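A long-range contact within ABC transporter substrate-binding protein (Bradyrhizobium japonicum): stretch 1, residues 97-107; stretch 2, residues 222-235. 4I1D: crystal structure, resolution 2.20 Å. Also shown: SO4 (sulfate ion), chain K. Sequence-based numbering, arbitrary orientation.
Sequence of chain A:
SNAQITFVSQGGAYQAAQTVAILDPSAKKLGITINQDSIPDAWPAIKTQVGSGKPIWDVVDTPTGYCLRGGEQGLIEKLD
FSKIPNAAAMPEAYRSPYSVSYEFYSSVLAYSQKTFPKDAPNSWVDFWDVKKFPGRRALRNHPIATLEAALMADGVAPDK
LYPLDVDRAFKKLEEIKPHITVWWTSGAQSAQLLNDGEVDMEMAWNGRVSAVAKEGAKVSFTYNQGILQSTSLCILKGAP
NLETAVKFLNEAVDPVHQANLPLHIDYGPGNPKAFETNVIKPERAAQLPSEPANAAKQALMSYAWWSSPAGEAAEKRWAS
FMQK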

# COMPACT_ATOMS: atom_id res chain seq x y z
N PRO A 97 19.62 -0.75 40.81
CA PRO A 97 18.68 -1.47 41.67
C PRO A 97 18.20 -2.77 41.02
O PRO A 97 17.67 -3.64 41.71
CB PRO A 97 17.51 -0.49 41.81
CG PRO A 97 18.08 0.84 41.50
CD PRO A 97 19.12 0.59 40.45
N TYR A 98 18.41 -2.89 39.71
CA TYR A 98 17.88 -4.00 38.93
C TYR A 98 18.94 -4.85 38.23
O TYR A 98 18.60 -5.81 37.54
CB TYR A 98 16.94 -3.48 37.84
CG TYR A 98 15.97 -2.43 38.30
CD1 TYR A 98 14.83 -2.78 39.00
CD2 TYR A 98 16.18 -1.09 38.00
CE1 TYR A 98 13.92 -1.82 39.42
CE2 TYR A 98 15.28 -0.12 38.42
CZ TYR A 98 14.15 -0.50 39.12
OH TYR A 98 13.25 0.45 39.54
N SER A 99 20.22 -4.50 38.37
CA SER A 99 21.24 -5.19 37.59
C SER A 99 22.61 -5.14 38.23
O SER A 99 22.85 -4.36 39.14
CB SER A 99 21.32 -4.59 36.19
OG SER A 99 21.84 -3.27 36.25
N VAL A 100 23.51 -5.99 37.73
CA VAL A 100 24.92 -5.96 38.12
C VAL A 100 25.78 -6.04 36.88
O VAL A 100 25.54 -6.87 36.01
CB VAL A 100 25.30 -7.12 39.06
CG1 VAL A 100 26.72 -6.91 39.62
CG2 VAL A 100 24.30 -7.26 40.19
N SER A 101 26.80 -5.18 36.80
CA SER A 101 27.73 -5.18 35.67
C SER A 101 28.38 -6.55 35.48
O SER A 101 28.85 -7.17 36.44
CB SER A 101 28.81 -4.11 35.85
OG SER A 101 28.22 -2.83 35.99
N TYR A 102 28.43 -7.00 34.23
CA TYR A 102 28.81 -8.39 33.95
C TYR A 102 30.12 -8.48 33.17
O TYR A 102 30.97 -9.31 33.47
CB TYR A 102 27.67 -9.07 33.22
CG TYR A 102 27.85 -10.54 32.89
CD1 TYR A 102 28.11 -11.48 33.88
CD2 TYR A 102 27.70 -10.99 31.58
CE1 TYR A 102 28.25 -12.82 33.57
CE2 TYR A 102 27.84 -12.32 31.25
CZ TYR A 102 28.11 -13.23 32.25
OH TYR A 102 28.23 -14.56 31.92
N GLU A 103 30.29 -7.61 32.18
CA GLU A 103 31.52 -7.53 31.40
C GLU A 103 31.60 -6.19 30.64
O GLU A 103 30.57 -5.60 30.31
CB GLU A 103 31.58 -8.69 30.41
CG GLU A 103 30.36 -8.77 29.51
CD GLU A 103 30.45 -7.87 28.27
OE1 GLU A 103 29.39 -7.52 27.70
OE2 GLU A 103 31.57 -7.51 27.85
N PHE A 104 32.81 -5.73 30.36
CA PHE A 104 33.00 -4.50 29.62
C PHE A 104 33.55 -4.77 28.22
O PHE A 104 34.43 -5.61 28.06
CB PHE A 104 33.96 -3.57 30.35
CG PHE A 104 33.38 -2.97 31.58
CD1 PHE A 104 33.49 -3.61 32.80
CD2 PHE A 104 32.74 -1.74 31.53
CE1 PHE A 104 32.97 -3.05 33.95
CE2 PHE A 104 32.20 -1.17 32.67
CZ PHE A 104 32.32 -1.83 33.88
N TYR A 105 32.99 -4.07 27.23
CA TYR A 105 33.49 -4.10 25.86
C TYR A 105 33.61 -2.69 25.32
O TYR A 105 33.03 -1.77 25.88
CB TYR A 105 32.56 -4.91 24.96
CG TYR A 105 31.14 -4.40 24.86
CD1 TYR A 105 30.70 -3.71 23.73
CD2 TYR A 105 30.23 -4.62 25.87
CE1 TYR A 105 29.38 -3.27 23.62
CE2 TYR A 105 28.92 -4.17 25.78
CZ TYR A 105 28.50 -3.50 24.66
OH TYR A 105 27.19 -3.07 24.59
N SER A 106 34.33 -2.53 24.21
CA SER A 106 34.51 -1.21 23.62
C SER A 106 34.12 -1.18 22.15
O SER A 106 34.30 -2.16 21.42
CB SER A 106 35.96 -0.75 23.76
OG SER A 106 36.35 -0.72 25.12
N SER A 107 33.57 -0.04 21.73
CA SER A 107 33.49 0.28 20.31
C SER A 107 34.75 1.06 20.00
O SER A 107 35.02 2.06 20.64
CB SER A 107 32.26 1.14 20.01
OG SER A 107 31.06 0.39 20.22
N THR A 222 42.79 0.83 18.14
CA THR A 222 43.29 1.57 19.28
C THR A 222 42.17 1.73 20.29
O THR A 222 40.99 1.77 19.91
CB THR A 222 43.78 2.98 18.88
OG1 THR A 222 44.22 3.68 20.05
CG2 THR A 222 42.65 3.77 18.24
N TYR A 223 42.52 1.81 21.57
CA TYR A 223 41.52 2.12 22.58
C TYR A 223 41.35 3.64 22.69
O TYR A 223 40.39 4.14 23.29
CB TYR A 223 41.87 1.50 23.94
CG TYR A 223 41.47 0.04 24.08
CD1 TYR A 223 40.13 -0.35 24.07
CD2 TYR A 223 42.44 -0.95 24.25
CE1 TYR A 223 39.77 -1.68 24.19
CE2 TYR A 223 42.09 -2.29 24.39
CZ TYR A 223 40.75 -2.65 24.36
OH TYR A 223 40.42 -3.97 24.50
N ASN A 224 42.28 4.39 22.10
CA ASN A 224 42.17 5.84 22.18
C ASN A 224 40.83 6.34 21.65
O ASN A 224 40.46 6.05 20.52
CB ASN A 224 43.32 6.54 21.45
CG ASN A 224 43.41 8.01 21.79
OD1 ASN A 224 43.31 8.39 22.96
ND2 ASN A 224 43.58 8.85 20.78
N GLN A 225 40.10 7.07 22.49
CA GLN A 225 38.78 7.60 22.14
C GLN A 225 37.77 6.49 21.88
O GLN A 225 36.73 6.73 21.24
CB GLN A 225 38.85 8.55 20.93
CG GLN A 225 39.66 9.82 21.20
CD GLN A 225 39.19 10.99 20.35
OE1 GLN A 225 38.77 10.82 19.20
NE2 GLN A 225 39.25 12.19 20.92
N GLY A 226 38.06 5.29 22.36
CA GLY A 226 37.09 4.21 22.28
C GLY A 226 35.90 4.55 23.15
O GLY A 226 36.00 5.37 24.06
N ILE A 227 34.75 3.94 22.86
CA ILE A 227 33.59 4.08 23.72
C ILE A 227 33.45 2.83 24.61
O ILE A 227 33.17 1.72 24.13
CB ILE A 227 32.30 4.31 22.91
CG1 ILE A 227 32.41 5.58 22.07
CG2 ILE A 227 31.11 4.41 23.85
CD1 ILE A 227 33.19 5.38 20.80
N LEU A 228 33.67 3.01 25.91
CA LEU A 228 33.68 1.91 26.87
C LEU A 228 32.26 1.61 27.35
O LEU A 228 31.58 2.48 27.89
CB LEU A 228 34.59 2.23 28.05
CG LEU A 228 34.68 1.15 29.12
CD1 LEU A 228 35.05 -0.22 28.51
CD2 LEU A 228 35.68 1.57 30.17
N GLN A 229 31.83 0.37 27.14
CA GLN A 229 30.46 -0.02 27.42
C GLN A 229 30.42 -1.31 28.23
O GLN A 229 31.46 -1.92 28.48
CB GLN A 229 29.71 -0.21 26.11
CG GLN A 229 29.67 1.06 25.26
CD GLN A 229 29.45 0.75 23.79
OE1 GLN A 229 30.35 0.91 22.96
NE2 GLN A 229 28.25 0.31 23.46
N SER A 230 29.22 -1.74 28.62
CA SER A 230 29.08 -2.95 29.41
C SER A 230 27.71 -3.61 29.25
O SER A 230 26.72 -2.94 28.95
CB SER A 230 29.28 -2.63 30.90
OG SER A 230 28.17 -1.89 31.39
N THR A 231 27.66 -4.92 29.46
CA THR A 231 26.38 -5.58 29.69
C THR A 231 26.24 -5.89 31.18
O THR A 231 27.23 -5.91 31.93
CB THR A 231 26.21 -6.88 28.87
OG1 THR A 231 27.31 -7.76 29.13
CG2 THR A 231 26.16 -6.56 27.36
N SER A 232 25.00 -6.12 31.60
CA SER A 232 24.69 -6.47 32.98
C SER A 232 23.70 -7.64 33.03
O SER A 232 22.96 -7.90 32.07
CB SER A 232 24.09 -5.26 33.72
OG SER A 232 25.00 -4.18 33.77
N LEU A 233 23.69 -8.35 34.16
CA LEU A 233 22.75 -9.43 34.39
C LEU A 233 21.55 -8.88 35.15
O LEU A 233 21.71 -8.07 36.06
CB LEU A 233 23.40 -10.54 35.20
CG LEU A 233 24.69 -11.14 34.63
CD1 LEU A 233 25.10 -12.31 35.49
CD2 LEU A 233 24.48 -11.58 33.19
N CYS A 234 20.36 -9.34 34.76
CA CYS A 234 19.11 -8.99 35.44
C CYS A 234 18.19 -10.20 35.37
O CYS A 234 18.45 -11.13 34.60
CB CYS A 234 18.43 -7.80 34.78
SG CYS A 234 18.13 -8.07 33.00
N ILE A 235 17.13 -10.19 36.16
CA ILE A 235 16.25 -11.33 36.32
C ILE A 235 14.86 -10.90 35.93
O ILE A 235 14.41 -9.84 36.36
CB ILE A 235 16.23 -11.80 37.78
CG1 ILE A 235 17.63 -12.21 38.23
CG2 ILE A 235 15.22 -12.93 37.99
CD1 ILE A 235 17.72 -12.57 39.72
S SO4 K . 47.42 3.64 21.07
O1 SO4 K . 48.81 3.33 21.39
O2 SO4 K . 46.55 2.58 21.59
O3 SO4 K . 47.07 4.93 21.66
O4 SO4 K . 47.30 3.69 19.62
O HOH W 1 16.87 -7.86 37.77
O HOH W 2 24.25 -2.85 36.26

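Two antiparallel strands lie edge to edge, and the two stretches bury 983 Å², both sides summed, although touching residues are at least 117 positions apart in sequence. Ahead of the strand, water 1 links the backbones, donating to Tyr98 O (2.7 Å) and accepting from Ile235 N (2.8 Å). Water 2 bridges two side chains, hydrogen-bonded to Ser99 OG (2.4 Å) and Ser232 OG (2.9 Å). Val100 and Leu233 form the first hydrogen-bonded pair: Val100 N donates to Leu233 O (3.2 Å), and Leu233 N to Val100 O (3.0 Å). Between Ser101 and Glu103 the register slips by one residue in a beta bulge, so Thr231 bonds to two residues of stretch 1: Tyr102 N donates to Thr231 O (2.8 Å), while Thr231 N donates to Glu103 O (3.1 Å). The Tyr102 ring turns one face to Leu233, whose CD2 sits 3.6 Å from the ring centroid, almost on the ring normal, in a CH-pi contact. Glu103 curls its carboxylate back to the partner strand, bringing OE1 2.5 Å from Thr231 OG1, close enough for a short hydrogen bond if the hydroxyl proton is turned to it. Phe104 packs a ring face on Ser230 CB, 4.0 Å from the ring centroid, and its CB meets Leu228 CD1, also at 4.0 Å. Tyr105 pairs with Gln229 through Tyr105 N to Gln229 O (2.9 Å) and Gln229 N to Tyr105 O (2.8 Å); its ring lies against Gln229 CB, 4.0 Å from the centroid. Ser106, on the face with Phe104 and Leu228, places OG 3.7 Å from Tyr223 CE1, at the edge of that ring. Ser107 closes the ladder: Ser107 N donates to Ile227 O (3.0 Å) and Ile227 N to Ser107 O (2.9 Å), just after the type II turn from Tyr223 to Gly226.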